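Local coordinates for Pts system, fructose-specific iiabc component (Borrelia burgdorferi, PDB 5DLE), which probably takes up fructose and phosphorylates it, and is seen here through its cytoplasmic IIB domain, which carries the phosphoryl group on a cysteine, at the interface of chains A and B and the interface of chains A and C. Residues are numbered along the deposited sequence; one frame, centred on the assembly and turned at random. Chains: chain A/B/C, Pts system, fructose-specific iiabc component.

Contact 1: the interface of chains A and B. Residues chain A 20, 26, 94, 98; chain B 20, 22, 26, 75.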
ATOM      1  N   CYS A  20      -8.769  -5.483   4.855  1.00 14.35           N
ATOM      2  CA  CYS A  20      -8.000  -4.510   5.652  1.00 12.91           C
ATOM      3  C   CYS A  20      -8.620  -3.151   5.373  1.00 13.87           C
ATOM      4  O   CYS A  20      -8.663  -2.728   4.212  1.00 18.33           O
ATOM      5  CB  CYS A  20      -6.538  -4.577   5.264  1.00 13.18           C
ATOM      6  SG  CYS A  20      -5.613  -3.261   6.140  1.00 13.78           S
ATOM      7  N   HIS A  26      -3.002  -3.888   1.670  1.00 11.48           N
ATOM      8  CA  HIS A  26      -2.992  -5.172   2.387  1.00  9.87           C
ATOM      9  C   HIS A  26      -4.075  -6.112   1.886  1.00 12.79           C
ATOM     10  O   HIS A  26      -3.841  -7.331   1.799  1.00 11.65           O
ATOM     11  CB  HIS A  26      -3.122  -5.012   3.892  1.00 11.39           C
ATOM     12  CG  HIS A  26      -1.834  -4.618   4.545  1.00 11.78           C
ATOM     13  ND1 HIS A  26      -1.531  -4.983   5.836  1.00 15.49           N
ATOM     14  CD2 HIS A  26      -0.808  -3.845   4.114  1.00 12.70           C
ATOM     15  CE1 HIS A  26      -0.359  -4.450   6.179  1.00 14.83           C
ATOM     16  NE2 HIS A  26       0.101  -3.758   5.153  1.00 13.50           N
ATOM     17  N   VAL A  94      -1.265  -9.141   7.979  1.00 12.99           N
ATOM     18  CA  VAL A  94       0.182  -9.238   8.104  1.00 11.62           C
ATOM     19  C   VAL A  94       0.623 -10.701   8.116  1.00 14.48           C
ATOM     20  O   VAL A  94       1.589 -11.076   7.444  1.00 16.36           O
ATOM     21  CB  VAL A  94       0.633  -8.485   9.374  1.00 15.96           C
ATOM     22  CG1 VAL A  94       2.026  -8.869   9.747  1.00 17.77           C
ATOM     23  CG2 VAL A  94       0.568  -7.000   9.117  1.00 17.14           C
ATOM     24  N   ASN A  98       2.955 -12.510   5.288  1.00 16.23           N
ATOM     25  CA  ASN A  98       4.323 -12.895   5.598  1.00 15.69           C
ATOM     26  C   ASN A  98       4.499 -14.377   5.879  1.00 17.61           C
ATOM     27  O   ASN A  98       5.647 -14.843   5.925  1.00 22.27           O
ATOM     28  CB  ASN A  98       4.832 -12.083   6.795  1.00 17.17           C
ATOM     29  CG  ASN A  98       5.151 -10.669   6.398  1.00 19.80           C
ATOM     30  OD1 ASN A  98       5.299 -10.368   5.210  1.00 19.83           O
ATOM     31  ND2 ASN A  98       5.263  -9.781   7.385  1.00 21.70           N
TER
ATOM     32  N   CYS B  20       5.007  -1.945  11.202  1.00 13.65           N
ATOM     33  CA  CYS B  20       4.277  -2.995  10.489  1.00 14.72           C
ATOM     34  C   CYS B  20       5.281  -3.706   9.601  1.00 15.27           C
ATOM     35  O   CYS B  20       5.949  -3.048   8.793  1.00 17.37           O
ATOM     36  CB  CYS B  20       3.158  -2.364   9.688  1.00 11.74           C
ATOM     37  SG  CYS B  20       2.393  -3.615   8.583  1.00 15.99           S
ATOM     38  N   VAL B  22       5.119  -5.365   6.899  1.00 15.05           N
ATOM     39  CA  VAL B  22       4.762  -5.493   5.500  1.00 14.82           C
ATOM     40  C   VAL B  22       5.252  -4.213   4.832  1.00 17.30           C
ATOM     41  O   VAL B  22       4.636  -3.140   4.974  1.00 16.86           O
ATOM     42  CB  VAL B  22       3.258  -5.681   5.297  1.00 15.16           C
ATOM     43  CG1 VAL B  22       2.912  -5.704   3.806  1.00 15.66           C
ATOM     44  CG2 VAL B  22       2.786  -7.018   5.887  1.00 17.02           C
ATOM     45  N   HIS B  26       2.101   0.773   5.941  1.00 11.51           N
ATOM     46  CA  HIS B  26       1.403   0.991   7.218  1.00 11.24           C
ATOM     47  C   HIS B  26       2.296   1.686   8.242  1.00 12.49           C
ATOM     48  O   HIS B  26       1.795   2.535   9.019  1.00 12.47           O
ATOM     49  CB  HIS B  26       0.840  -0.286   7.818  1.00 11.07           C
ATOM     50  CG  HIS B  26      -0.436  -0.718   7.185  1.00 13.92           C
ATOM     51  ND1 HIS B  26      -1.344  -1.511   7.851  1.00 15.76           N
ATOM     52  CD2 HIS B  26      -0.939  -0.531   5.937  1.00 13.32           C
ATOM     53  CE1 HIS B  26      -2.369  -1.775   7.042  1.00 16.02           C
ATOM     54  NE2 HIS B  26      -2.148  -1.204   5.872  1.00 12.42           N
ATOM     55  N   ASP B  75       2.420  -4.062  14.614  1.00 13.06           N
ATOM     56  CA  ASP B  75       1.829  -5.334  14.197  1.00 12.92           C
ATOM     57  C   ASP B  75       2.821  -6.483  14.351  1.00 19.82           C
ATOM     58  O   ASP B  75       2.739  -7.494  13.610  1.00 22.30           O
ATOM     59  CB  ASP B  75       1.395  -5.286  12.741  1.00 15.13           C
ATOM     60  CG  ASP B  75       0.455  -4.125  12.459  1.00 18.05           C
ATOM     61  OD1 ASP B  75      -0.432  -3.871  13.291  1.00 17.12           O
ATOM     62  OD2 ASP B  75       0.566  -3.529  11.378  1.00 20.36           O
TER
HETATM   63  O   HOH W   1      -3.228  -1.468   3.337  1.00 12.99           O
HETATM   64  O   HOH W   2       2.171  -1.938   4.831  1.00 14.74           O
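The imidazoles of A:His26 and B:His26 stack face to face with planes 1° apart. Their side chains come from opposite directions, and each NE2 lies over the middle of the other ring, A:His26 NE2 3.5 Å from B:His26 NE2. The thiols meet the ring edges: A:Cys20 SG lies in the plane of the B:His26 imidazole, 3.7 Å from its CE1, and B:Cys20 SG takes the equivalent place beside A:His26. With SG anti to the backbone N (chi1 175° in A:Cys20), each thiol is directed toward the partner chain. Beside this core, B:Val22 CG1 is 3.7 Å from A:His26 NE2, and A:Val94 CG2 lies 3.9 Å from B:Cys20 SG while meeting the CG2 methyl of B:Val22.

Two waters probably help fix how the rings are turned. Water 2, in the A:His26 ring plane, is 2.8 Å from A:His26 NE2 and bonds B:Val22 O and the amide of B:His26. Water 1 joins B:His26 NE2 (2.8 Å) to A:His26 N, at the start of helix 25-40. A:Cys20 and B:Cys20 are the phosphate-accepting cysteines of the IIB loop, so this pairing sets two active-site loops face to face; it may come from crystal assembly, and in solution would probably hinder phosphoryl-transfer partners.

Contact 2: the interface of chains A and C. Residues chain A 28, 35, 49, 57; chain C 32-33, 36.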
ATOM      1  N   TYR A  28      -5.268  -6.440  -1.123  1.00 12.61           N
ATOM      2  CA  TYR A  28      -4.906  -7.052  -2.403  1.00  9.98           C
ATOM      3  C   TYR A  28      -3.613  -7.836  -2.300  1.00 12.09           C
ATOM      4  O   TYR A  28      -3.448  -8.851  -3.001  1.00 13.17           O
ATOM      5  CB  TYR A  28      -4.783  -5.966  -3.512  1.00 11.89           C
ATOM      6  CG  TYR A  28      -6.135  -5.679  -4.142  1.00 10.07           C
ATOM      7  CD1 TYR A  28      -7.047  -4.867  -3.532  1.00 13.95           C
ATOM      8  CD2 TYR A  28      -6.507  -6.309  -5.320  1.00 13.39           C
ATOM      9  CE1 TYR A  28      -8.301  -4.637  -4.061  1.00 18.10           C
ATOM     10  CE2 TYR A  28      -7.748  -6.112  -5.849  1.00 16.37           C
ATOM     11  CZ  TYR A  28      -8.636  -5.281  -5.224  1.00 18.46           C
ATOM     12  OH  TYR A  28      -9.889  -5.069  -5.766  1.00 22.74           O
ATOM     13  N   GLU A  35      -3.661 -16.436  -3.397  1.00 14.60           N
ATOM     14  CA  GLU A  35      -3.932 -17.054  -4.712  1.00 13.47           C
ATOM     15  C   GLU A  35      -2.687 -17.730  -5.272  1.00 16.08           C
ATOM     16  O   GLU A  35      -2.766 -18.865  -5.740  1.00 16.85           O
ATOM     17  CB  GLU A  35      -4.454 -15.998  -5.687  1.00 15.72           C
ATOM     18  CG  GLU A  35      -5.862 -15.524  -5.354  1.00 14.42           C
ATOM     19  CD  GLU A  35      -6.278 -14.234  -6.060  1.00 28.60           C
ATOM     20  OE1 GLU A  35      -5.476 -13.662  -6.855  1.00 31.04           O
ATOM     21  OE2 GLU A  35      -7.412 -13.779  -5.785  1.00 26.88           O
ATOM     22  N   THR A  49     -12.623  -9.768  -1.602  1.00 14.34           N
ATOM     23  CA  THR A  49     -11.825  -8.709  -1.011  1.00 13.62           C
ATOM     24  C   THR A  49     -12.711  -7.621  -0.417  1.00 17.34           C
ATOM     25  O   THR A  49     -13.779  -7.320  -0.940  1.00 19.53           O
ATOM     26  CB  THR A  49     -10.868  -8.056  -2.043  1.00 16.69           C
ATOM     27  OG1 THR A  49     -11.591  -7.593  -3.194  1.00 17.93           O
ATOM     28  CG2 THR A  49      -9.774  -9.032  -2.496  1.00 14.86           C
ATOM     29  N   ASN A  57     -16.114  -9.185  -5.480  1.00 21.15           N
ATOM     30  CA  ASN A  57     -16.004 -10.620  -5.801  1.00 20.68           C
ATOM     31  C   ASN A  57     -16.388 -11.482  -4.605  1.00 21.88           C
ATOM     32  O   ASN A  57     -15.709 -12.466  -4.253  1.00 20.30           O
ATOM     33  CB  ASN A  57     -14.605 -10.964  -6.311  1.00 20.16           C
ATOM     34  CG  ASN A  57     -14.268 -10.190  -7.559  1.00 23.20           C
ATOM     35  OD1 ASN A  57     -14.806 -10.503  -8.640  1.00 32.43           O
ATOM     36  ND2 ASN A  57     -13.454  -9.181  -7.442  1.00 21.65           N
TER
ATOM     37  N   LYS C  32      -4.511  -8.350 -10.067  1.00 12.37           N
ATOM     38  CA  LYS C  32      -5.839  -8.864  -9.732  1.00 14.13           C
ATOM     39  C   LYS C  32      -6.925  -8.136 -10.514  1.00 14.39           C
ATOM     40  O   LYS C  32      -7.895  -8.755 -10.964  1.00 16.23           O
ATOM     41  CB  LYS C  32      -6.114  -8.744  -8.226  1.00 13.35           C
ATOM     42  CG  LYS C  32      -5.435  -9.873  -7.476  1.00 17.77           C
ATOM     43  CD  LYS C  32      -5.973 -10.050  -6.029  1.00 18.29           C
ATOM     44  CE  LYS C  32      -7.498 -10.103  -5.936  1.00 17.65           C
ATOM     45  NZ  LYS C  32      -8.073 -11.311  -6.633  1.00 20.16           N
ATOM     46  N   LYS C  33      -6.786  -6.826 -10.699  1.00 13.70           N
ATOM     47  CA  LYS C  33      -7.813  -6.093 -11.444  1.00 14.69           C
ATOM     48  C   LYS C  33      -7.868  -6.566 -12.889  1.00 15.65           C
ATOM     49  O   LYS C  33      -8.953  -6.768 -13.450  1.00 16.59           O
ATOM     50  CB  LYS C  33      -7.529  -4.579 -11.397  1.00 15.36           C
ATOM     51  CG  LYS C  33      -7.676  -3.917 -10.028  1.00 19.29           C
ATOM     52  CD  LYS C  33      -9.091  -3.720  -9.640  1.00 25.76           C
ATOM     53  CE  LYS C  33      -9.153  -2.907  -8.341  1.00 27.44           C
ATOM     54  NZ  LYS C  33     -10.561  -2.903  -7.834  1.00 36.33           N
ATOM     55  N   ASN C  36      -9.413 -10.214 -12.969  1.00 19.36           N
ATOM     56  CA  ASN C  36     -10.859 -10.271 -12.776  0.60 19.43           C
ATOM     57  C   ASN C  36     -11.595  -9.667 -13.976  1.00 20.51           C
ATOM     58  O   ASN C  36     -12.605 -10.226 -14.428  1.00 22.23           O
ATOM     59  CB  ASN C  36     -11.231  -9.586 -11.450  0.60 24.14           C
ATOM     60  CG  ASN C  36     -10.871 -10.443 -10.223  0.60 28.93           C
ATOM     61  OD1 ASN C  36     -11.099 -11.663 -10.205  0.60 31.33           O
ATOM     62  ND2 ASN C  36     -10.309  -9.805  -9.185  0.60 34.00           N
TER
HETATM   63  O   HOH W   3      -7.283 -12.473  -9.257  1.00 30.78           O
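A:Tyr28 and A:Glu35, both on helix 25-40, face C:Lys32, C:Lys33 and C:Asn36 on the same helix of the partner, while A:Asn57 joins them from a loop, with its backbone in the left-handed helical region (phi 57°, psi 48°). In this fructose-type IIB domain the helix directly follows the phosphocysteine loop.

The charged link is a salt bridge, with C:Lys32 NZ 2.7 Å from A:Glu35 OE2. The ammonium uses the syn lone pair, on the side of the other carboxylate oxygen. Bends at chi3 and chi4 of C:Lys32 turn its end back toward the carboxylate, whereas A:Glu35 extends beyond CG to meet it. Water 3 completes the link, lying 3.0 Å from C:Lys32 NZ and 3.2 Å from A:Glu35 OE1, so both carboxylate oxygens are engaged.

Nearer its root, C:Lys32 serves as an apolar surface. C:Lys32 CB lies at the edge of the A:Tyr28 ring, in its plane, 3.8 Å from A:Tyr28 CD2. The hydroxyl end of the same tyrosine is met by C:Lys33, whose side chain crosses A:Tyr28 at about a right angle and donates a hydrogen bond from NZ to OH (3.1 Å). C:Lys33 bends at chi2 (-76°) and then runs extended, which carries the ammonium to the phenol. The amides of A:Asn57 and C:Asn36 approach from opposite directions, their ND2 atoms 3.6 Å apart in a contact without a direct bond.

Contact 3: the interface of chains A and C. Residues chain A 32, 36; chain C 28, 31, 35, 56-57.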
ATOM      1  N   LYS A  32      -3.538 -11.737  -3.364  1.00 13.82           N
ATOM      2  CA  LYS A  32      -2.719 -12.240  -4.451  1.00 13.26           C
ATOM      3  C   LYS A  32      -1.701 -13.233  -3.925  1.00 13.47           C
ATOM      4  O   LYS A  32      -1.418 -14.244  -4.586  1.00 14.91           O
ATOM      5  CB  LYS A  32      -2.073 -11.082  -5.196  1.00 14.51           C
ATOM      6  CG  LYS A  32      -1.353 -11.454  -6.452  1.00 16.16           C
ATOM      7  CD  LYS A  32      -2.253 -12.175  -7.506  1.00 20.17           C
ATOM      8  CE  LYS A  32      -1.359 -12.512  -8.653  1.00 27.08           C
ATOM      9  NZ  LYS A  32      -2.007 -13.444  -9.611  1.00 28.44           N
ATOM     10  N   ASN A  36      -1.530 -17.056  -5.236  1.00 16.79           N
ATOM     11  CA  ASN A  36      -0.325 -17.654  -5.820  1.00 14.91           C
ATOM     12  C   ASN A  36       0.098 -18.890  -5.052  1.00 18.90           C
ATOM     13  O   ASN A  36       0.530 -19.866  -5.664  1.00 19.50           O
ATOM     14  CB  ASN A  36       0.827 -16.639  -5.853  1.00 14.74           C
ATOM     15  CG  ASN A  36       0.671 -15.603  -6.956  1.00 17.86           C
ATOM     16  OD1 ASN A  36      -0.072 -15.835  -7.927  1.00 20.80           O
ATOM     17  ND2 ASN A  36       1.428 -14.519  -6.876  1.00 14.28           N
TER
ATOM     18  N   TYR C  28       0.512  -6.137  -7.552  1.00 12.10           N
ATOM     19  CA  TYR C  28      -0.505  -7.142  -7.266  1.00 10.06           C
ATOM     20  C   TYR C  28      -1.909  -6.621  -7.462  1.00 11.03           C
ATOM     21  O   TYR C  28      -2.796  -7.370  -7.907  1.00 11.63           O
ATOM     22  CB  TYR C  28      -0.314  -7.650  -5.823  1.00 10.20           C
ATOM     23  CG  TYR C  28       0.849  -8.603  -5.585  1.00 10.28           C
ATOM     24  CD1 TYR C  28       1.454  -9.317  -6.603  1.00 12.93           C
ATOM     25  CD2 TYR C  28       1.259  -8.854  -4.285  1.00 12.02           C
ATOM     26  CE1 TYR C  28       2.452 -10.279  -6.325  1.00 13.84           C
ATOM     27  CE2 TYR C  28       2.257  -9.774  -4.000  1.00 13.44           C
ATOM     28  CZ  TYR C  28       2.831 -10.491  -5.009  1.00 13.73           C
ATOM     29  OH  TYR C  28       3.798 -11.425  -4.682  1.00 14.78           O
ATOM     30  N   ALA C  31      -2.471  -6.640 -11.111  1.00 11.46           N
ATOM     31  CA  ALA C  31      -2.635  -8.018 -11.605  1.00 10.34           C
ATOM     32  C   ALA C  31      -4.026  -8.538 -11.306  1.00 14.17           C
ATOM     33  O   ALA C  31      -4.665  -9.135 -12.182  1.00 13.24           O
ATOM     34  CB  ALA C  31      -1.575  -8.935 -10.992  1.00 13.79           C
ATOM     35  N   GLU C  35      -6.844  -9.544 -14.041  1.00 13.96           N
ATOM     36  CA  GLU C  35      -7.350 -10.934 -14.041  1.00 14.08           C
ATOM     37  C   GLU C  35      -8.868 -10.949 -13.932  1.00 17.78           C
ATOM     38  O   GLU C  35      -9.559 -11.640 -14.699  1.00 19.79           O
ATOM     39  CB  GLU C  35      -6.733 -11.727 -12.875  1.00 16.21           C
ATOM     40  CG  GLU C  35      -5.270 -12.140 -13.079  1.00 18.52           C
ATOM     41  CD  GLU C  35      -4.455 -12.432 -11.795  1.00 28.96           C
ATOM     42  OE1 GLU C  35      -4.976 -12.344 -10.655  1.00 28.09           O
ATOM     43  OE2 GLU C  35      -3.249 -12.745 -11.941  1.00 28.80           O
ATOM     44  N   GLU C  56       7.208 -13.179 -10.632  1.00 12.12           N
ATOM     45  CA  GLU C  56       6.405 -14.376 -10.372  1.00 12.76           C
ATOM     46  C   GLU C  56       5.503 -14.690 -11.545  1.00 14.63           C
ATOM     47  O   GLU C  56       5.068 -13.800 -12.272  1.00 12.56           O
ATOM     48  CB  GLU C  56       5.524 -14.215  -9.132  1.00 13.73           C
ATOM     49  CG  GLU C  56       6.328 -13.989  -7.880  1.00 15.87           C
ATOM     50  CD  GLU C  56       5.407 -13.707  -6.715  1.00 20.44           C
ATOM     51  OE1 GLU C  56       4.965 -12.554  -6.614  1.00 18.79           O
ATOM     52  OE2 GLU C  56       5.099 -14.658  -5.950  1.00 20.73           O
ATOM     53  N   ASN C  57       5.276 -16.008 -11.774  1.00 13.29           N
ATOM     54  CA  ASN C  57       4.320 -16.446 -12.791  1.00 13.72           C
ATOM     55  C   ASN C  57       4.684 -15.887 -14.164  1.00 12.62           C
ATOM     56  O   ASN C  57       3.831 -15.418 -14.913  1.00 13.63           O
ATOM     57  CB  ASN C  57       2.891 -16.070 -12.387  1.00 15.42           C
ATOM     58  CG  ASN C  57       2.471 -16.803 -11.098  1.00 22.36           C
ATOM     59  OD1 ASN C  57       2.367 -18.050 -11.106  1.00 26.13           O
ATOM     60  ND2 ASN C  57       2.353 -16.085  -9.995  1.00 21.47           N
TER
HETATM   61  O   HOH W   4       1.897 -13.259  -9.546  1.00 17.85           O
HETATM   62  O   HOH W   5       3.065 -14.312  -4.328  1.00 20.02           O
HETATM   63  O   HOH W   6      -0.114 -13.543 -11.498  1.00 22.31           O
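A:Lys32 and A:Asn36 meet C:Tyr28, C:Glu35 and C:Asn57 in a mixed polar and CH-pi patch of a two-fold helix-to-helix interface, which joins chains A and C within the deposited tetramer. A:Lys32 CG lies over one face of the C:Tyr28 ring, 3.5 Å from CD1 and offset toward the rim. The lysine has CG anti to the backbone N (chi1 -172°) and bends at chi2, crossing the tyrosine at about a right angle before NZ reaches C:Glu35. A:Lys32 NZ forms a salt bridge 2.7 Å long with C:Glu35 OE2, entering on the syn lone pair.

The tyrosine is held on its own chain: C:Tyr28 OH donates to C:Glu56 OE1 (2.5 Å), which sits at the ring edge in plane and accepts on its syn side. A:Asn36 enters this network through water. A:Asn36 ND2 lies 3.0 Å from water 5, which is shared by C:Tyr28 OH and C:Glu56 OE2, and also bonds water 4, which reaches C:Asn57 ND2 (2.9 Å). Water 6 extends the chain from water 4 to A:Lys32 NZ. The direct approach of A:Asn36 OD1 to C:Asn57 ND2 is misdirected and is not a bond. Whether the pair forms outside the crystal the structure alone does not show; here the salt bridge and waters join helix 25-40 of two IIB domains.

Contact 4: the interface of chains A and C. Residues chain A 25, 28-29, 33; chain C 24-25, 28.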
ATOM      1  N   ALA A  25      -3.984  -1.798  -0.218  1.00 12.11           N
ATOM      2  CA  ALA A  25      -2.760  -2.581  -0.414  1.00 10.47           C
ATOM      3  C   ALA A  25      -2.799  -3.917   0.352  1.00 11.88           C
ATOM      4  O   ALA A  25      -2.573  -4.991  -0.235  1.00 13.24           O
ATOM      5  CB  ALA A  25      -1.502  -1.817  -0.003  1.00 12.79           C
ATOM      6  N   TYR A  28      -5.268  -6.440  -1.123  1.00 12.61           N
ATOM      7  CA  TYR A  28      -4.906  -7.052  -2.403  1.00  9.98           C
ATOM      8  C   TYR A  28      -3.613  -7.836  -2.300  1.00 12.09           C
ATOM      9  O   TYR A  28      -3.448  -8.851  -3.001  1.00 13.17           O
ATOM     10  CB  TYR A  28      -4.783  -5.966  -3.512  1.00 11.89           C
ATOM     11  CG  TYR A  28      -6.135  -5.679  -4.142  1.00 10.07           C
ATOM     12  CD1 TYR A  28      -7.047  -4.867  -3.532  1.00 13.95           C
ATOM     13  CD2 TYR A  28      -6.507  -6.309  -5.320  1.00 13.39           C
ATOM     14  CE1 TYR A  28      -8.301  -4.637  -4.061  1.00 18.10           C
ATOM     15  CE2 TYR A  28      -7.748  -6.112  -5.849  1.00 16.37           C
ATOM     16  CZ  TYR A  28      -8.636  -5.281  -5.224  1.00 18.46           C
ATOM     17  OH  TYR A  28      -9.889  -5.069  -5.766  1.00 22.74           O
ATOM     18  N   ILE A  29      -2.646  -7.382  -1.480  1.00 11.20           N
ATOM     19  CA  ILE A  29      -1.434  -8.185  -1.355  1.00 12.03           C
ATOM     20  C   ILE A  29      -1.783  -9.541  -0.732  1.00 12.66           C
ATOM     21  O   ILE A  29      -1.305 -10.589  -1.184  1.00 13.10           O
ATOM     22  CB  ILE A  29      -0.369  -7.447  -0.517  1.00 10.15           C
ATOM     23  CG1 ILE A  29       0.106  -6.197  -1.273  1.00 10.81           C
ATOM     24  CG2 ILE A  29       0.858  -8.362  -0.318  1.00 13.17           C
ATOM     25  CD1 ILE A  29       0.901  -5.235  -0.354  1.00 13.48           C
ATOM     26  N   LYS A  33      -1.152 -13.017  -2.730  1.00 13.00           N
ATOM     27  CA  LYS A  33      -0.218 -14.013  -2.203  0.60 12.00           C
ATOM     28  C   LYS A  33      -0.939 -15.308  -1.876  1.00 13.27           C
ATOM     29  O   LYS A  33      -0.391 -16.398  -2.115  1.00 15.32           O
ATOM     30  CB  LYS A  33       0.524 -13.490  -0.981  0.60 16.84           C
ATOM     31  CG  LYS A  33       1.435 -12.356  -1.371  0.60 16.22           C
ATOM     32  CD  LYS A  33       2.393 -12.014  -0.289  0.60 20.84           C
ATOM     33  CE  LYS A  33       3.638 -12.907  -0.330  0.60 21.80           C
ATOM     34  NZ  LYS A  33       4.645 -12.244   0.580  0.60 25.12           N
TER
ATOM     35  N   VAL C  24       5.227  -4.284  -3.560  1.00 13.79           N
ATOM     36  CA  VAL C  24       4.449  -5.237  -4.350  1.00 12.43           C
ATOM     37  C   VAL C  24       3.006  -4.780  -4.545  1.00 11.25           C
ATOM     38  O   VAL C  24       2.280  -5.405  -5.351  1.00 11.97           O
ATOM     39  CB  VAL C  24       4.422  -6.653  -3.749  1.00 12.42           C
ATOM     40  CG1 VAL C  24       5.802  -7.337  -3.844  1.00 15.69           C
ATOM     41  CG2 VAL C  24       3.810  -6.611  -2.350  1.00 13.64           C
ATOM     42  N   ALA C  25       2.554  -3.711  -3.883  1.00 11.98           N
ATOM     43  CA  ALA C  25       1.133  -3.402  -3.894  1.00 11.68           C
ATOM     44  C   ALA C  25       0.606  -3.118  -5.294  1.00 12.42           C
ATOM     45  O   ALA C  25      -0.348  -3.757  -5.734  1.00 12.16           O
ATOM     46  CB  ALA C  25       0.860  -2.221  -2.974  1.00 13.36           C
ATOM     47  N   TYR C  28       0.512  -6.137  -7.552  1.00 12.10           N
ATOM     48  CA  TYR C  28      -0.505  -7.142  -7.266  1.00 10.06           C
ATOM     49  C   TYR C  28      -1.909  -6.621  -7.462  1.00 11.03           C
ATOM     50  O   TYR C  28      -2.796  -7.370  -7.907  1.00 11.63           O
ATOM     51  CB  TYR C  28      -0.314  -7.650  -5.823  1.00 10.20           C
ATOM     52  CG  TYR C  28       0.849  -8.603  -5.585  1.00 10.28           C
ATOM     53  CD1 TYR C  28       1.454  -9.317  -6.603  1.00 12.93           C
ATOM     54  CD2 TYR C  28       1.259  -8.854  -4.285  1.00 12.02           C
ATOM     55  CE1 TYR C  28       2.452 -10.279  -6.325  1.00 13.84           C
ATOM     56  CE2 TYR C  28       2.257  -9.774  -4.000  1.00 13.44           C
ATOM     57  CZ  TYR C  28       2.831 -10.491  -5.009  1.00 13.73           C
ATOM     58  OH  TYR C  28       3.798 -11.425  -4.682  1.00 14.78           O
TER
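A:Ile29 packs against C:Val24, C:Ala25 and C:Tyr28, giving the A-C interface an apolar patch where the beginnings of the two copies of helix 25-40 converge. Among the aliphatic contacts, A:Ile29 CD1 reaches C:Val24 CG2 at 3.8 Å, with the two side chains crossing at about a right angle. The CG1 arm of A:Ile29 is anti to the carbonyl carbon (chi1 -66°) and extends to its terminal methyl, which brings both CG1 and CD1 to 4.0 Å from C:Ala25 CA. C:Val24 presents the methyl that lies between its backbone N and carbonyl carbon, and this CG2 also meets CG1 and CG2 of the isoleucine.

Aromatic contacts use the CD2 and CE2 carbons of C:Tyr28. A:Ile29 CG2 lies near the ring plane at the edge, 4.0 Å from C:Tyr28 CD2, with the two side chains at about a right angle. A:Lys33 CG sits to one side of that plane, 3.8 Å from C:Tyr28 CE2, so the lysine contributes hydrocarbon here. Together the isoleucine and lysine probably limit the swing of the ring.

The remaining group is an alanine pair, whose small side chains allow the helix starts to come close. The methyls of A:Ala25 and C:Ala25 touch across the chains, CB to CB at 3.8 Å.

Contacts 2, 3 and 4 belong to one A-C interface: their C-alpha centres lie 8 to 9 Å apart, and all draw on helix 25-40 of both chains. Contact 2 shares A:Tyr28 with contact 4, and contact 3 shares C:Tyr28 with it, so the apolar patch adjoins both polar flanks. Contacts 2 and 3 are near two-fold equivalents, but their lysines and tyrosines adopt different torsions. Contact 1 is a separate A-B interface, about 11 Å from contact 4 and 18 Å from contacts 2 and 3. Helix 25-40 of chain A therefore serves both pairings, linking them within the deposited tetramer.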